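Local coordinates for protein putative amidohydrolase/peptidase (PDB 4WJB) that probably hydrolyses carbon-nitrogen bonds other than peptide bonds, as a zinc-dependent enzyme of the peptidase M20 family, at residues L28-Q33 against R55-Q60; P17-D22 against G115-R120; R63-T68 against A121-A126; A32-T37 against T48-E53; T68-R73 against F78-G83. All coordinates share one frame; numbering follows the deposited sequence.

How the contacts relate
Contacts 1, 2, 4 and 5 are partly buried, whereas contact 3 lies at the surface. Helix 49-64 takes part in contacts 4, 1 and 3, in that order along its length; helix 21-31 enters contacts 1 and 2, and helix 109-124 contacts 2 and 3. Contacts 1 and 4 set aliphatic side chains against one another and against charged residues, a guanidinium face in contact 1 and a glutamate in contact 4, and meet where Leu57 CD2 touches Ile34 CD1. Contacts 2 and 3 each rest on one hydrogen bond, from a backbone N-H to a carboxylate and from a side-chain amide to a carbonyl. Contact 5 differs in being a hairpin with paired backbones; its Val69 and Ala79 reach helix 49-64.

Contact 1 of 5, residues L28-Q33 against R55-Q60; sequences LERMAQ and RDLFVQ
Leu57 on helix 49-64 inserts its CD2 methyl between Arg30 and Met31 of helix 21-31, a helix-helix contact in the zinc-binding domain of the M20 fold. The methyl covers one face of the Arg30 guanidinium: Leu57 CD2 sits 3.8 Å above its plane, over its centre. The approach is brought about by Arg30 turning its CG away from the backbone N (chi1 170°) and then bending at chi2 (65°), which folds the cationic end back over the leucine. Met31 comes to the same methyl from another direction, and its chain runs past that of Leu57 the opposite way, with Met31 SD 4.2 Å from Leu57 CD2. The absence of hydrogen bonds between the segments and the modest 190 Å² buried fit a small contact of van der Waals type. Beneath this layer Met31 also packs on Ile109 and Leu113 of helix 109-124, while the buried Phe58 ring turns to Val112 there. The side chain of Met31 is about 13 Å from the bound zinc ion, too far for direct involvement. Two bends in the methionine chain carry its end to the neighbouring helix backbone, where Met31 CE lies 4.4 Å from Phe58 N.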
# COMPACT_ATOMS: atom_id res chain seq x y z
N LEU A 28 -25.57 -32.98 13.56
CA LEU A 28 -24.73 -32.03 12.83
C LEU A 28 -24.63 -32.39 11.35
O LEU A 28 -24.70 -31.52 10.47
CB LEU A 28 -23.33 -31.96 13.46
CG LEU A 28 -23.28 -31.26 14.82
CD1 LEU A 28 -21.99 -31.59 15.56
CD2 LEU A 28 -23.43 -29.75 14.65
N GLU A 29 -24.45 -33.68 11.06
CA GLU A 29 -24.41 -34.15 9.68
C GLU A 29 -25.73 -33.86 8.96
O GLU A 29 -25.74 -33.41 7.81
CB GLU A 29 -24.09 -35.65 9.62
CG GLU A 29 -22.69 -36.01 10.11
CD GLU A 29 -21.60 -35.54 9.17
OE1 GLU A 29 -21.45 -36.14 8.08
OE2 GLU A 29 -20.88 -34.57 9.52
N ARG A 30 -26.84 -34.11 9.65
CA ARG A 30 -28.17 -33.90 9.07
C ARG A 30 -28.45 -32.43 8.79
O ARG A 30 -28.95 -32.06 7.72
CB ARG A 30 -29.24 -34.48 10.00
CG ARG A 30 -30.67 -34.11 9.63
CD ARG A 30 -31.08 -34.71 8.29
NE ARG A 30 -32.48 -34.42 7.99
CZ ARG A 30 -32.90 -33.36 7.30
NH1 ARG A 30 -32.03 -32.47 6.84
NH2 ARG A 30 -34.20 -33.18 7.08
N MET A 31 -28.13 -31.57 9.75
CA MET A 31 -28.38 -30.15 9.59
C MET A 31 -27.48 -29.57 8.49
O MET A 31 -27.88 -28.66 7.77
CB MET A 31 -28.16 -29.41 10.91
CG MET A 31 -28.64 -27.97 10.88
SD MET A 31 -30.44 -27.84 10.85
CE MET A 31 -30.87 -28.26 12.53
N ALA A 32 -26.29 -30.13 8.35
CA ALA A 32 -25.32 -29.64 7.36
C ALA A 32 -25.77 -29.92 5.93
O ALA A 32 -25.20 -29.39 4.98
CB ALA A 32 -23.95 -30.27 7.60
N GLN A 33 -26.80 -30.74 5.78
CA GLN A 33 -27.39 -30.99 4.47
C GLN A 33 -28.14 -29.75 3.97
O GLN A 33 -28.21 -29.50 2.77
CB GLN A 33 -28.33 -32.19 4.52
CG GLN A 33 -27.68 -33.48 4.97
CD GLN A 33 -28.68 -34.60 5.15
OE1 GLN A 33 -29.87 -34.41 4.89
NE2 GLN A 33 -28.21 -35.76 5.59
N ARG A 55 -34.53 -23.82 10.83
CA ARG A 55 -35.30 -23.43 12.00
C ARG A 55 -36.43 -24.43 12.28
O ARG A 55 -36.64 -24.86 13.42
CB ARG A 55 -35.88 -22.02 11.82
CG ARG A 55 -34.83 -20.90 11.86
CD ARG A 55 -35.35 -19.63 11.19
NE ARG A 55 -34.54 -18.47 11.55
CZ ARG A 55 -34.86 -17.60 12.50
NH1 ARG A 55 -36.00 -17.75 13.18
NH2 ARG A 55 -34.06 -16.58 12.77
N ASP A 56 -37.15 -24.80 11.23
CA ASP A 56 -38.26 -25.74 11.34
C ASP A 56 -37.82 -27.10 11.88
O ASP A 56 -38.53 -27.73 12.67
CB ASP A 56 -38.95 -25.94 9.99
CG ASP A 56 -39.78 -24.74 9.57
OD1 ASP A 56 -40.00 -23.85 10.40
OD2 ASP A 56 -40.21 -24.71 8.40
N LEU A 57 -36.64 -27.54 11.44
CA LEU A 57 -36.10 -28.82 11.87
C LEU A 57 -35.71 -28.78 13.35
O LEU A 57 -35.97 -29.73 14.09
CB LEU A 57 -34.89 -29.21 11.02
CG LEU A 57 -34.37 -30.64 11.20
CD1 LEU A 57 -35.49 -31.62 10.93
CD2 LEU A 57 -33.20 -30.90 10.26
N PHE A 58 -35.08 -27.69 13.77
CA PHE A 58 -34.73 -27.52 15.18
C PHE A 58 -35.99 -27.52 16.04
O PHE A 58 -36.06 -28.16 17.08
CB PHE A 58 -33.94 -26.23 15.39
CG PHE A 58 -33.77 -25.87 16.84
CD1 PHE A 58 -32.80 -26.49 17.60
CD2 PHE A 58 -34.60 -24.93 17.44
CE1 PHE A 58 -32.64 -26.17 18.95
CE2 PHE A 58 -34.44 -24.61 18.78
CZ PHE A 58 -33.46 -25.23 19.53
N VAL A 59 -36.99 -26.77 15.58
CA VAL A 59 -38.24 -26.65 16.30
C VAL A 59 -38.89 -28.02 16.41
O VAL A 59 -39.39 -28.39 17.48
CB VAL A 59 -39.18 -25.64 15.60
CG1 VAL A 59 -40.63 -25.89 15.99
CG2 VAL A 59 -38.76 -24.22 15.96
N GLN A 60 -38.88 -28.79 15.32
CA GLN A 60 -39.46 -30.13 15.35
C GLN A 60 -38.72 -31.02 16.35
O GLN A 60 -39.35 -31.71 17.15
CB GLN A 60 -39.44 -30.76 13.95
CG GLN A 60 -39.93 -32.22 13.91
CD GLN A 60 -41.41 -32.37 14.22
OE1 GLN A 60 -42.20 -31.45 14.00
NE2 GLN A 60 -41.80 -33.54 14.73

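Contact 2 of 5, residues P17-D22 against G115-R120; sequences PRVDGD and GLEVVR
Val19 and Glu117 bring the backbones closest, their CA atoms 6.7 Å apart, where the extended lead-in to helix 21-31 passes beside helix 109-124. Just beyond, the backbone N-H of Asp20 is given to the Glu117 carboxylate, with Asp20 N 2.8 Å from Glu117 OE2 and an angle of 164° at the hydrogen. The bond is nearly straight at the donor, yet it reaches OE2 from above the carboxylate plane, 50° out of it. Glu117 gets there with CG opposite its backbone N (chi1 169°) and a bend at chi2 that turns the acid towards the incoming chain. Its aliphatic part meets Val19 obliquely, Glu117 CG lying 3.8 Å from Val19 CB, while Val19 also packs on Thr407 and Leu414 of helix 403-421. Asp20 is the N-cap residue of helix 21-31: its own OD1 accepts from Arg23 N. The same Arg23 forms a salt bridge through NE with Glu117 OE1. Each oxygen of the buried Glu117 acid therefore has a polar partner around the helix start, and the arginine together with the N-H probably favours the ionised form and offsets its charge.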
# COMPACT_ATOMS: atom_id res chain seq x y z
N PRO A 17 -24.74 -37.07 34.29
CA PRO A 17 -25.13 -37.46 32.94
C PRO A 17 -24.04 -37.19 31.91
O PRO A 17 -23.11 -36.44 32.18
CB PRO A 17 -26.36 -36.59 32.66
CG PRO A 17 -26.14 -35.38 33.49
CD PRO A 17 -25.45 -35.85 34.74
N ARG A 18 -24.15 -37.83 30.75
CA ARG A 18 -23.17 -37.67 29.68
C ARG A 18 -23.88 -37.52 28.35
O ARG A 18 -24.92 -38.13 28.13
CB ARG A 18 -22.21 -38.87 29.62
CG ARG A 18 -21.34 -39.06 30.85
CD ARG A 18 -20.34 -37.92 31.00
NE ARG A 18 -19.48 -37.78 29.83
CZ ARG A 18 -18.31 -38.39 29.68
NH1 ARG A 18 -17.85 -39.20 30.63
NH2 ARG A 18 -17.59 -38.20 28.58
N VAL A 19 -23.31 -36.73 27.44
CA VAL A 19 -23.91 -36.56 26.13
C VAL A 19 -23.71 -37.83 25.29
O VAL A 19 -22.79 -38.61 25.53
CB VAL A 19 -23.34 -35.34 25.37
CG1 VAL A 19 -23.39 -34.10 26.25
CG2 VAL A 19 -21.93 -35.60 24.90
N ASP A 20 -24.60 -38.02 24.32
CA ASP A 20 -24.46 -39.06 23.30
C ASP A 20 -23.75 -38.47 22.09
O ASP A 20 -24.36 -37.78 21.27
CB ASP A 20 -25.84 -39.60 22.91
CG ASP A 20 -25.77 -40.78 21.95
OD1 ASP A 20 -24.78 -40.92 21.21
OD2 ASP A 20 -26.74 -41.56 21.93
N GLY A 21 -22.45 -38.75 21.96
CA GLY A 21 -21.63 -38.15 20.93
C GLY A 21 -22.05 -38.51 19.51
O GLY A 21 -22.02 -37.67 18.62
N ASP A 22 -22.44 -39.76 19.31
CA ASP A 22 -22.89 -40.21 18.00
C ASP A 22 -24.19 -39.53 17.59
O ASP A 22 -24.38 -39.18 16.42
CB ASP A 22 -23.05 -41.73 17.98
CG ASP A 22 -21.75 -42.45 18.24
OD1 ASP A 22 -20.70 -41.95 17.81
OD2 ASP A 22 -21.78 -43.52 18.89
N GLY A 115 -26.87 -27.42 22.44
CA GLY A 115 -27.96 -27.16 23.37
C GLY A 115 -29.09 -28.17 23.27
O GLY A 115 -29.68 -28.57 24.28
N LEU A 116 -29.41 -28.60 22.05
CA LEU A 116 -30.43 -29.63 21.86
C LEU A 116 -29.97 -30.94 22.49
O LEU A 116 -30.75 -31.63 23.16
CB LEU A 116 -30.74 -29.83 20.38
CG LEU A 116 -31.69 -31.00 20.05
CD1 LEU A 116 -33.08 -30.78 20.65
CD2 LEU A 116 -31.79 -31.20 18.54
N GLU A 117 -28.70 -31.28 22.30
CA GLU A 117 -28.16 -32.52 22.85
C GLU A 117 -28.20 -32.48 24.38
O GLU A 117 -28.42 -33.51 25.02
CB GLU A 117 -26.74 -32.76 22.35
CG GLU A 117 -25.99 -33.88 23.08
CD GLU A 117 -26.71 -35.22 23.06
OE1 GLU A 117 -27.46 -35.51 22.10
OE2 GLU A 117 -26.51 -36.01 24.01
N VAL A 118 -28.00 -31.30 24.96
CA VAL A 118 -28.08 -31.14 26.40
C VAL A 118 -29.49 -31.50 26.89
O VAL A 118 -29.65 -32.22 27.88
CB VAL A 118 -27.72 -29.70 26.84
CG1 VAL A 118 -28.14 -29.44 28.28
CG2 VAL A 118 -26.22 -29.47 26.68
N VAL A 119 -30.50 -31.02 26.17
CA VAL A 119 -31.88 -31.33 26.51
C VAL A 119 -32.14 -32.83 26.41
O VAL A 119 -32.68 -33.44 27.33
CB VAL A 119 -32.87 -30.57 25.61
CG1 VAL A 119 -34.28 -31.16 25.75
CG2 VAL A 119 -32.86 -29.10 25.95
N ARG A 120 -31.74 -33.42 25.29
CA ARG A 120 -31.90 -34.86 25.08
C ARG A 120 -31.18 -35.68 26.15
O ARG A 120 -31.71 -36.69 26.62
CB ARG A 120 -31.39 -35.26 23.70
CG ARG A 120 -32.27 -34.79 22.56
CD ARG A 120 -31.60 -35.04 21.21
NE ARG A 120 -32.50 -34.80 20.10
CZ ARG A 120 -32.16 -34.92 18.82
NH1 ARG A 120 -30.93 -35.28 18.49
NH2 ARG A 120 -33.06 -34.70 17.87

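Contact 3 of 5, residues R63-T68 against A121-A126; sequences REAGCT and ALNDAA
Asn123, in the last turn of helix 109-124, reaches across to the carbonyl of Ala65, where helix 49-64 has just ended. Asn123 ND2 lies 2.8 Å from Ala65 O, and the angle at the hydrogen is 150°. The oxygen falls in the plane of the asparagine amide, as expected for an N-H directed at it, although seen from Ala65 the donor is tilted 30° from the carbonyl plane. The side chain reaches over because its CG stands opposite its own carbonyl carbon (chi1 -74°). The other end of the amide is used as well: Asn123 OD1 accepts from Arg81 NE on strand 77-81, which fixes which way round the group sits. On this inner side Ala65 CB comes within 3.9 Å of Asn123 ND2 and also packs on Val119 one turn earlier in helix 109-124, where Cys67 joins it. Both helices finish here in Schellman motifs. Gly66 takes the positive-phi position after helix 49-64, with Gly66 N 2.8 Å from Arg63 O and a second bond from Cys67 N to Ala62 O; Ala126 does the same for helix 109-124, its N 2.9 Å from Asn123 O. The outer side is far looser. Gly66, Ala125 and Ala126 are all exposed, and the segments together bury just 70 Å². Beyond them Asp124, also exposed, turns to a different partner altogether, forming a salt bridge through OD2 with Arg23 NH1 of helix 21-31.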
# COMPACT_ATOMS: atom_id res chain seq x y z
N ARG A 63 -39.47 -29.98 20.07
CA ARG A 63 -40.79 -30.40 20.53
C ARG A 63 -40.82 -31.90 20.80
O ARG A 63 -41.37 -32.34 21.80
CB ARG A 63 -41.86 -30.02 19.50
CG ARG A 63 -42.20 -28.53 19.51
CD ARG A 63 -43.05 -28.14 18.31
NE ARG A 63 -43.56 -26.78 18.42
CZ ARG A 63 -44.09 -26.10 17.40
NH1 ARG A 63 -44.17 -26.66 16.21
NH2 ARG A 63 -44.53 -24.87 17.59
N GLU A 64 -40.20 -32.67 19.91
CA GLU A 64 -40.10 -34.12 20.09
C GLU A 64 -39.34 -34.46 21.37
O GLU A 64 -39.54 -35.53 21.95
CB GLU A 64 -39.43 -34.76 18.87
CG GLU A 64 -40.29 -34.73 17.61
CD GLU A 64 -39.53 -35.14 16.36
OE1 GLU A 64 -38.33 -35.49 16.47
OE2 GLU A 64 -40.13 -35.12 15.27
N ALA A 65 -38.47 -33.55 21.80
CA ALA A 65 -37.74 -33.72 23.05
C ALA A 65 -38.47 -33.08 24.23
O ALA A 65 -37.89 -32.91 25.31
CB ALA A 65 -36.33 -33.14 22.91
N GLY A 66 -39.73 -32.71 24.02
CA GLY A 66 -40.58 -32.24 25.09
C GLY A 66 -40.48 -30.77 25.45
O GLY A 66 -41.02 -30.34 26.46
N CYS A 67 -39.80 -29.99 24.61
CA CYS A 67 -39.67 -28.56 24.86
C CYS A 67 -40.89 -27.77 24.40
O CYS A 67 -41.56 -28.14 23.44
CB CYS A 67 -38.43 -28.00 24.16
SG CYS A 67 -36.87 -28.65 24.77
N THR A 68 -41.16 -26.66 25.08
CA THR A 68 -42.13 -25.69 24.61
C THR A 68 -41.40 -24.60 23.83
O THR A 68 -40.53 -23.91 24.36
CB THR A 68 -42.92 -25.06 25.76
OG1 THR A 68 -43.63 -26.08 26.48
CG2 THR A 68 -43.91 -24.03 25.23
N ALA A 121 -29.99 -35.23 26.55
CA ALA A 121 -29.20 -35.96 27.55
C ALA A 121 -29.85 -35.89 28.92
O ALA A 121 -29.84 -36.86 29.67
CB ALA A 121 -27.78 -35.42 27.60
N LEU A 122 -30.39 -34.72 29.26
CA LEU A 122 -31.13 -34.57 30.51
C LEU A 122 -32.37 -35.46 30.52
O LEU A 122 -32.71 -36.05 31.54
CB LEU A 122 -31.51 -33.10 30.72
CG LEU A 122 -30.34 -32.17 31.07
CD1 LEU A 122 -30.79 -30.71 31.04
CD2 LEU A 122 -29.75 -32.54 32.43
N ASN A 123 -33.04 -35.56 29.37
CA ASN A 123 -34.19 -36.44 29.22
C ASN A 123 -33.82 -37.91 29.44
O ASN A 123 -34.50 -38.63 30.17
CB ASN A 123 -34.83 -36.28 27.84
CG ASN A 123 -35.61 -34.98 27.70
OD1 ASN A 123 -35.84 -34.26 28.67
ND2 ASN A 123 -36.03 -34.69 26.47
N ASP A 124 -32.73 -38.35 28.81
CA ASP A 124 -32.29 -39.74 28.92
C ASP A 124 -31.97 -40.12 30.36
O ASP A 124 -32.17 -41.27 30.76
CB ASP A 124 -31.06 -39.99 28.04
CG ASP A 124 -31.39 -40.00 26.57
OD1 ASP A 124 -32.59 -39.94 26.22
OD2 ASP A 124 -30.44 -40.08 25.75
N ALA A 125 -31.46 -39.17 31.12
CA ALA A 125 -31.11 -39.42 32.52
C ALA A 125 -32.29 -39.15 33.45
O ALA A 125 -32.16 -39.28 34.66
CB ALA A 125 -29.92 -38.57 32.92
N ALA A 126 -33.43 -38.77 32.87
CA ALA A 126 -34.64 -38.44 33.62
C ALA A 126 -34.35 -37.41 34.71
O ALA A 126 -34.79 -37.55 35.85
CB ALA A 126 -35.26 -39.70 34.23

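Contact 4 of 5, residues A32-T37 against T48-E53; sequences AQIGAT and TDLDRE
A loop-on-helix contact places Ile34 and Gly35, in the connection that follows helix 21-31, against Leu50 and Glu53 in the opening turns of helix 49-64. The loop is shaped by a type II beta turn from Gln33 to Ala36, closed by a bond of 3.2 Å from Ala36 N to Gln33 O, with Gly35 at its third position. Opposite, the helix is capped by Thr48, whose OG1 accepts from Asp51 N at 3.2 Å. Between these two fixed backbones, Ile34 does most of the touching. Its CG2 methyl, held opposite the backbone N while CG1 sits beside it (chi1 -53°), presses on the helix backbone with Ile34 CG2 3.3 Å from Leu50 O. The same methyl lies 3.9 Å from Leu50 CD2, and the other branch spreads over Glu53, Ile34 CD1 being 3.8 Å from Glu53 CG. Glu53 is stretched straight out from CG, so that CG and the carboxylate both lie along the isoleucine, Glu53 OE1 coming to 3.6 Å from Ile34 CG2. Both leucine methyls come up to the glycine from the helix side, Leu50 CD2 being 3.7 Å from Gly35 N and CD1 nearest Gly35 CA. Arg44 holds the loop from the same connection, donating from NH1 to Ile34 O and packing on Leu50. Further along helix 49-64, Leu57 also touches Ile34, which thus lies between the end of helix 21-31 and the first half of helix 49-64.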
# COMPACT_ATOMS: atom_id res chain seq x y z
N ALA A 32 -26.29 -30.13 8.35
CA ALA A 32 -25.32 -29.64 7.36
C ALA A 32 -25.77 -29.92 5.93
O ALA A 32 -25.20 -29.39 4.98
CB ALA A 32 -23.95 -30.27 7.60
N GLN A 33 -26.80 -30.74 5.78
CA GLN A 33 -27.39 -30.99 4.47
C GLN A 33 -28.14 -29.75 3.97
O GLN A 33 -28.21 -29.50 2.77
CB GLN A 33 -28.33 -32.19 4.52
CG GLN A 33 -27.68 -33.48 4.97
CD GLN A 33 -28.68 -34.60 5.15
OE1 GLN A 33 -29.87 -34.41 4.89
NE2 GLN A 33 -28.21 -35.76 5.59
N ILE A 34 -28.69 -28.99 4.91
CA ILE A 34 -29.51 -27.84 4.55
C ILE A 34 -28.61 -26.67 4.15
O ILE A 34 -28.03 -25.98 4.99
CB ILE A 34 -30.43 -27.43 5.71
CG1 ILE A 34 -31.24 -28.64 6.19
CG2 ILE A 34 -31.36 -26.31 5.30
CD1 ILE A 34 -32.13 -28.35 7.38
N GLY A 35 -28.50 -26.46 2.84
CA GLY A 35 -27.62 -25.44 2.30
C GLY A 35 -26.22 -25.97 2.02
O GLY A 35 -25.27 -25.19 1.95
N ALA A 36 -26.10 -27.28 1.87
CA ALA A 36 -24.82 -27.91 1.58
C ALA A 36 -24.20 -27.38 0.28
O ALA A 36 -24.90 -27.21 -0.72
CB ALA A 36 -24.97 -29.43 1.50
N THR A 37 -22.90 -27.10 0.31
CA THR A 37 -22.19 -26.65 -0.88
C THR A 37 -21.30 -27.78 -1.40
O THR A 37 -20.92 -28.67 -0.63
CB THR A 37 -21.33 -25.39 -0.59
OG1 THR A 37 -20.16 -25.77 0.15
CG2 THR A 37 -22.12 -24.37 0.20
N THR A 48 -33.46 -16.83 4.74
CA THR A 48 -33.74 -17.51 3.48
C THR A 48 -34.63 -18.73 3.75
O THR A 48 -34.88 -19.07 4.91
CB THR A 48 -32.44 -17.98 2.79
OG1 THR A 48 -31.72 -18.85 3.67
CG2 THR A 48 -31.57 -16.77 2.42
N ASP A 49 -35.11 -19.38 2.70
CA ASP A 49 -35.88 -20.61 2.86
C ASP A 49 -35.02 -21.72 3.48
O ASP A 49 -35.54 -22.59 4.19
CB ASP A 49 -36.46 -21.07 1.52
CG ASP A 49 -37.74 -20.33 1.16
OD1 ASP A 49 -38.34 -19.70 2.06
OD2 ASP A 49 -38.15 -20.39 -0.02
N LEU A 50 -33.72 -21.69 3.21
CA LEU A 50 -32.80 -22.64 3.82
C LEU A 50 -32.68 -22.41 5.32
O LEU A 50 -32.60 -23.37 6.10
CB LEU A 50 -31.42 -22.56 3.15
CG LEU A 50 -31.37 -23.15 1.74
CD1 LEU A 50 -30.05 -22.81 1.06
CD2 LEU A 50 -31.58 -24.66 1.78
N ASP A 51 -32.66 -21.15 5.73
CA ASP A 51 -32.64 -20.81 7.15
C ASP A 51 -33.94 -21.29 7.81
O ASP A 51 -33.93 -21.85 8.90
CB ASP A 51 -32.46 -19.31 7.35
CG ASP A 51 -32.29 -18.93 8.82
OD1 ASP A 51 -31.82 -19.79 9.59
OD2 ASP A 51 -32.63 -17.78 9.19
N ARG A 52 -35.05 -21.04 7.11
CA ARG A 52 -36.37 -21.47 7.57
C ARG A 52 -36.45 -22.98 7.76
O ARG A 52 -36.98 -23.46 8.77
CB ARG A 52 -37.43 -21.01 6.55
CG ARG A 52 -38.86 -21.47 6.84
CD ARG A 52 -39.66 -21.44 5.55
NE ARG A 52 -41.07 -21.11 5.75
CZ ARG A 52 -41.85 -20.59 4.80
NH1 ARG A 52 -41.34 -20.33 3.59
NH2 ARG A 52 -43.12 -20.32 5.06
N GLU A 53 -35.91 -23.73 6.80
CA GLU A 53 -35.90 -25.18 6.89
C GLU A 53 -35.10 -25.63 8.10
O GLU A 53 -35.51 -26.54 8.82
CB GLU A 53 -35.32 -25.80 5.62
CG GLU A 53 -35.33 -27.32 5.64
CD GLU A 53 -34.73 -27.94 4.39
OE1 GLU A 53 -34.34 -27.18 3.47
OE2 GLU A 53 -34.64 -29.18 4.34

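Contact 5 of 5, residues T68-R73 against F78-G83; sequences TVRVDR and FARRAG. With EDO (1,2-ethanediol), chain I.
Strands 68-71 and 77-81 form an antiparallel beta hairpin, in which Arg70 and Thr68 pair with Phe78 and Arg80. The strand directions differ by 151°, and both pairs are hydrogen-bonded: Arg70 N donates to Phe78 O and Phe78 N to Arg70 O, each at 2.9 Å, and Thr68 and Arg80 exchange bonds likewise. Between them the non-hydrogen-bonded Val69 and Ala79 face helix 49-64, packing on Ala62. On the other face the Arg70 guanidinium stacks on the Phe78 ring, centres 4.5 Å apart and planes 9° from parallel. Asp72, bonded through OD2 to Asn76, meets the edge of the ring, its OD2 3.5 Å from Phe78 CE1. A 1,2-ethanediol, probably from the crystallisation liquor, puts C2 over the far face of the Arg70 guanidinium and accepts from Arg80, O1 lying 2.6 Å from Arg80 NH2. Water links Thr68 OG1 to Arg80 O. Although Arg70 NH1 comes to 3.6 Å from Arg80 NE, both arginines form salt bridges with Asp134, OD2 serving Arg70 and OD1 serving Arg80. That shared carboxylate probably offsets the two like charges and lets the guanidinium groups come close, their planes 78° apart.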
# COMPACT_ATOMS: atom_id res chain seq x y z
N THR A 68 -41.16 -26.66 25.08
CA THR A 68 -42.13 -25.69 24.61
C THR A 68 -41.40 -24.60 23.83
O THR A 68 -40.53 -23.91 24.36
CB THR A 68 -42.92 -25.06 25.76
OG1 THR A 68 -43.63 -26.08 26.48
CG2 THR A 68 -43.91 -24.03 25.23
N VAL A 69 -41.75 -24.44 22.56
CA VAL A 69 -41.08 -23.48 21.69
C VAL A 69 -41.84 -22.16 21.62
O VAL A 69 -43.06 -22.14 21.46
CB VAL A 69 -40.91 -24.05 20.26
CG1 VAL A 69 -40.52 -22.96 19.27
CG2 VAL A 69 -39.88 -25.17 20.26
N ARG A 70 -41.12 -21.05 21.77
CA ARG A 70 -41.69 -19.73 21.58
C ARG A 70 -40.80 -18.95 20.62
O ARG A 70 -39.61 -19.26 20.48
CB ARG A 70 -41.85 -18.99 22.91
CG ARG A 70 -40.54 -18.60 23.57
CD ARG A 70 -40.76 -18.03 24.97
NE ARG A 70 -39.52 -17.49 25.53
CZ ARG A 70 -38.61 -18.22 26.18
NH1 ARG A 70 -38.79 -19.53 26.34
NH2 ARG A 70 -37.51 -17.64 26.66
N VAL A 71 -41.37 -17.95 19.95
CA VAL A 71 -40.62 -17.12 19.01
C VAL A 71 -40.88 -15.64 19.32
O VAL A 71 -42.02 -15.25 19.54
CB VAL A 71 -41.03 -17.42 17.54
CG1 VAL A 71 -40.21 -16.59 16.56
CG2 VAL A 71 -40.90 -18.91 17.23
N ASP A 72 -39.83 -14.82 19.35
CA ASP A 72 -40.04 -13.40 19.65
C ASP A 72 -40.10 -12.57 18.37
O ASP A 72 -40.00 -13.10 17.26
CB ASP A 72 -38.96 -12.87 20.63
CG ASP A 72 -37.55 -12.79 20.02
OD1 ASP A 72 -37.40 -12.75 18.78
OD2 ASP A 72 -36.59 -12.73 20.82
N ARG A 73 -40.25 -11.25 18.52
CA ARG A 73 -40.53 -10.38 17.39
C ARG A 73 -39.33 -10.23 16.45
O ARG A 73 -39.48 -9.77 15.32
CB ARG A 73 -41.00 -9.01 17.90
CG ARG A 73 -42.29 -9.08 18.72
CD ARG A 73 -42.69 -7.72 19.26
NE ARG A 73 -43.23 -6.85 18.23
CZ ARG A 73 -43.57 -5.58 18.43
NH1 ARG A 73 -43.40 -5.03 19.63
NH2 ARG A 73 -44.06 -4.85 17.44
N PHE A 78 -36.81 -19.93 20.93
CA PHE A 78 -36.47 -20.44 22.25
C PHE A 78 -37.19 -21.76 22.51
O PHE A 78 -38.42 -21.81 22.50
CB PHE A 78 -36.86 -19.45 23.36
CG PHE A 78 -36.27 -18.08 23.19
CD1 PHE A 78 -36.91 -17.12 22.42
CD2 PHE A 78 -35.08 -17.74 23.83
CE1 PHE A 78 -36.37 -15.86 22.27
CE2 PHE A 78 -34.54 -16.48 23.68
CZ PHE A 78 -35.19 -15.54 22.90
N ALA A 79 -36.42 -22.82 22.72
CA ALA A 79 -37.00 -24.11 23.09
C ALA A 79 -36.82 -24.32 24.58
O ALA A 79 -35.69 -24.44 25.05
CB ALA A 79 -36.34 -25.23 22.31
N ARG A 80 -37.91 -24.38 25.33
CA ARG A 80 -37.79 -24.45 26.78
C ARG A 80 -38.03 -25.84 27.34
O ARG A 80 -39.10 -26.42 27.15
CB ARG A 80 -38.74 -23.46 27.46
CG ARG A 80 -38.79 -23.63 28.97
CD ARG A 80 -39.39 -22.41 29.67
NE ARG A 80 -38.53 -21.23 29.53
CZ ARG A 80 -38.64 -20.13 30.26
NH1 ARG A 80 -39.58 -20.05 31.20
NH2 ARG A 80 -37.81 -19.11 30.07
N ARG A 81 -37.03 -26.36 28.04
CA ARG A 81 -37.19 -27.57 28.83
C ARG A 81 -37.65 -27.17 30.23
O ARG A 81 -36.95 -26.43 30.92
CB ARG A 81 -35.88 -28.37 28.89
CG ARG A 81 -36.02 -29.74 29.54
CD ARG A 81 -34.68 -30.45 29.68
NE ARG A 81 -34.86 -31.84 30.11
CZ ARG A 81 -34.86 -32.25 31.38
NH1 ARG A 81 -34.69 -31.38 32.37
NH2 ARG A 81 -35.04 -33.54 31.65
N ALA A 82 -38.83 -27.65 30.63
CA ALA A 82 -39.43 -27.25 31.90
C ALA A 82 -38.50 -27.44 33.09
O ALA A 82 -37.65 -28.33 33.10
CB ALA A 82 -40.74 -28.01 32.12
N GLY A 83 -38.65 -26.58 34.09
CA GLY A 83 -37.97 -26.75 35.36
C GLY A 83 -39.00 -26.96 36.46
O GLY A 83 -40.19 -26.79 36.22
C1 EDO I . -38.97 -15.86 30.84
O1 EDO I . -38.54 -17.06 31.51
C2 EDO I . -39.82 -16.22 29.63
O2 EDO I . -40.07 -15.03 28.88
O HOH W 1 -41.56 -26.78 28.53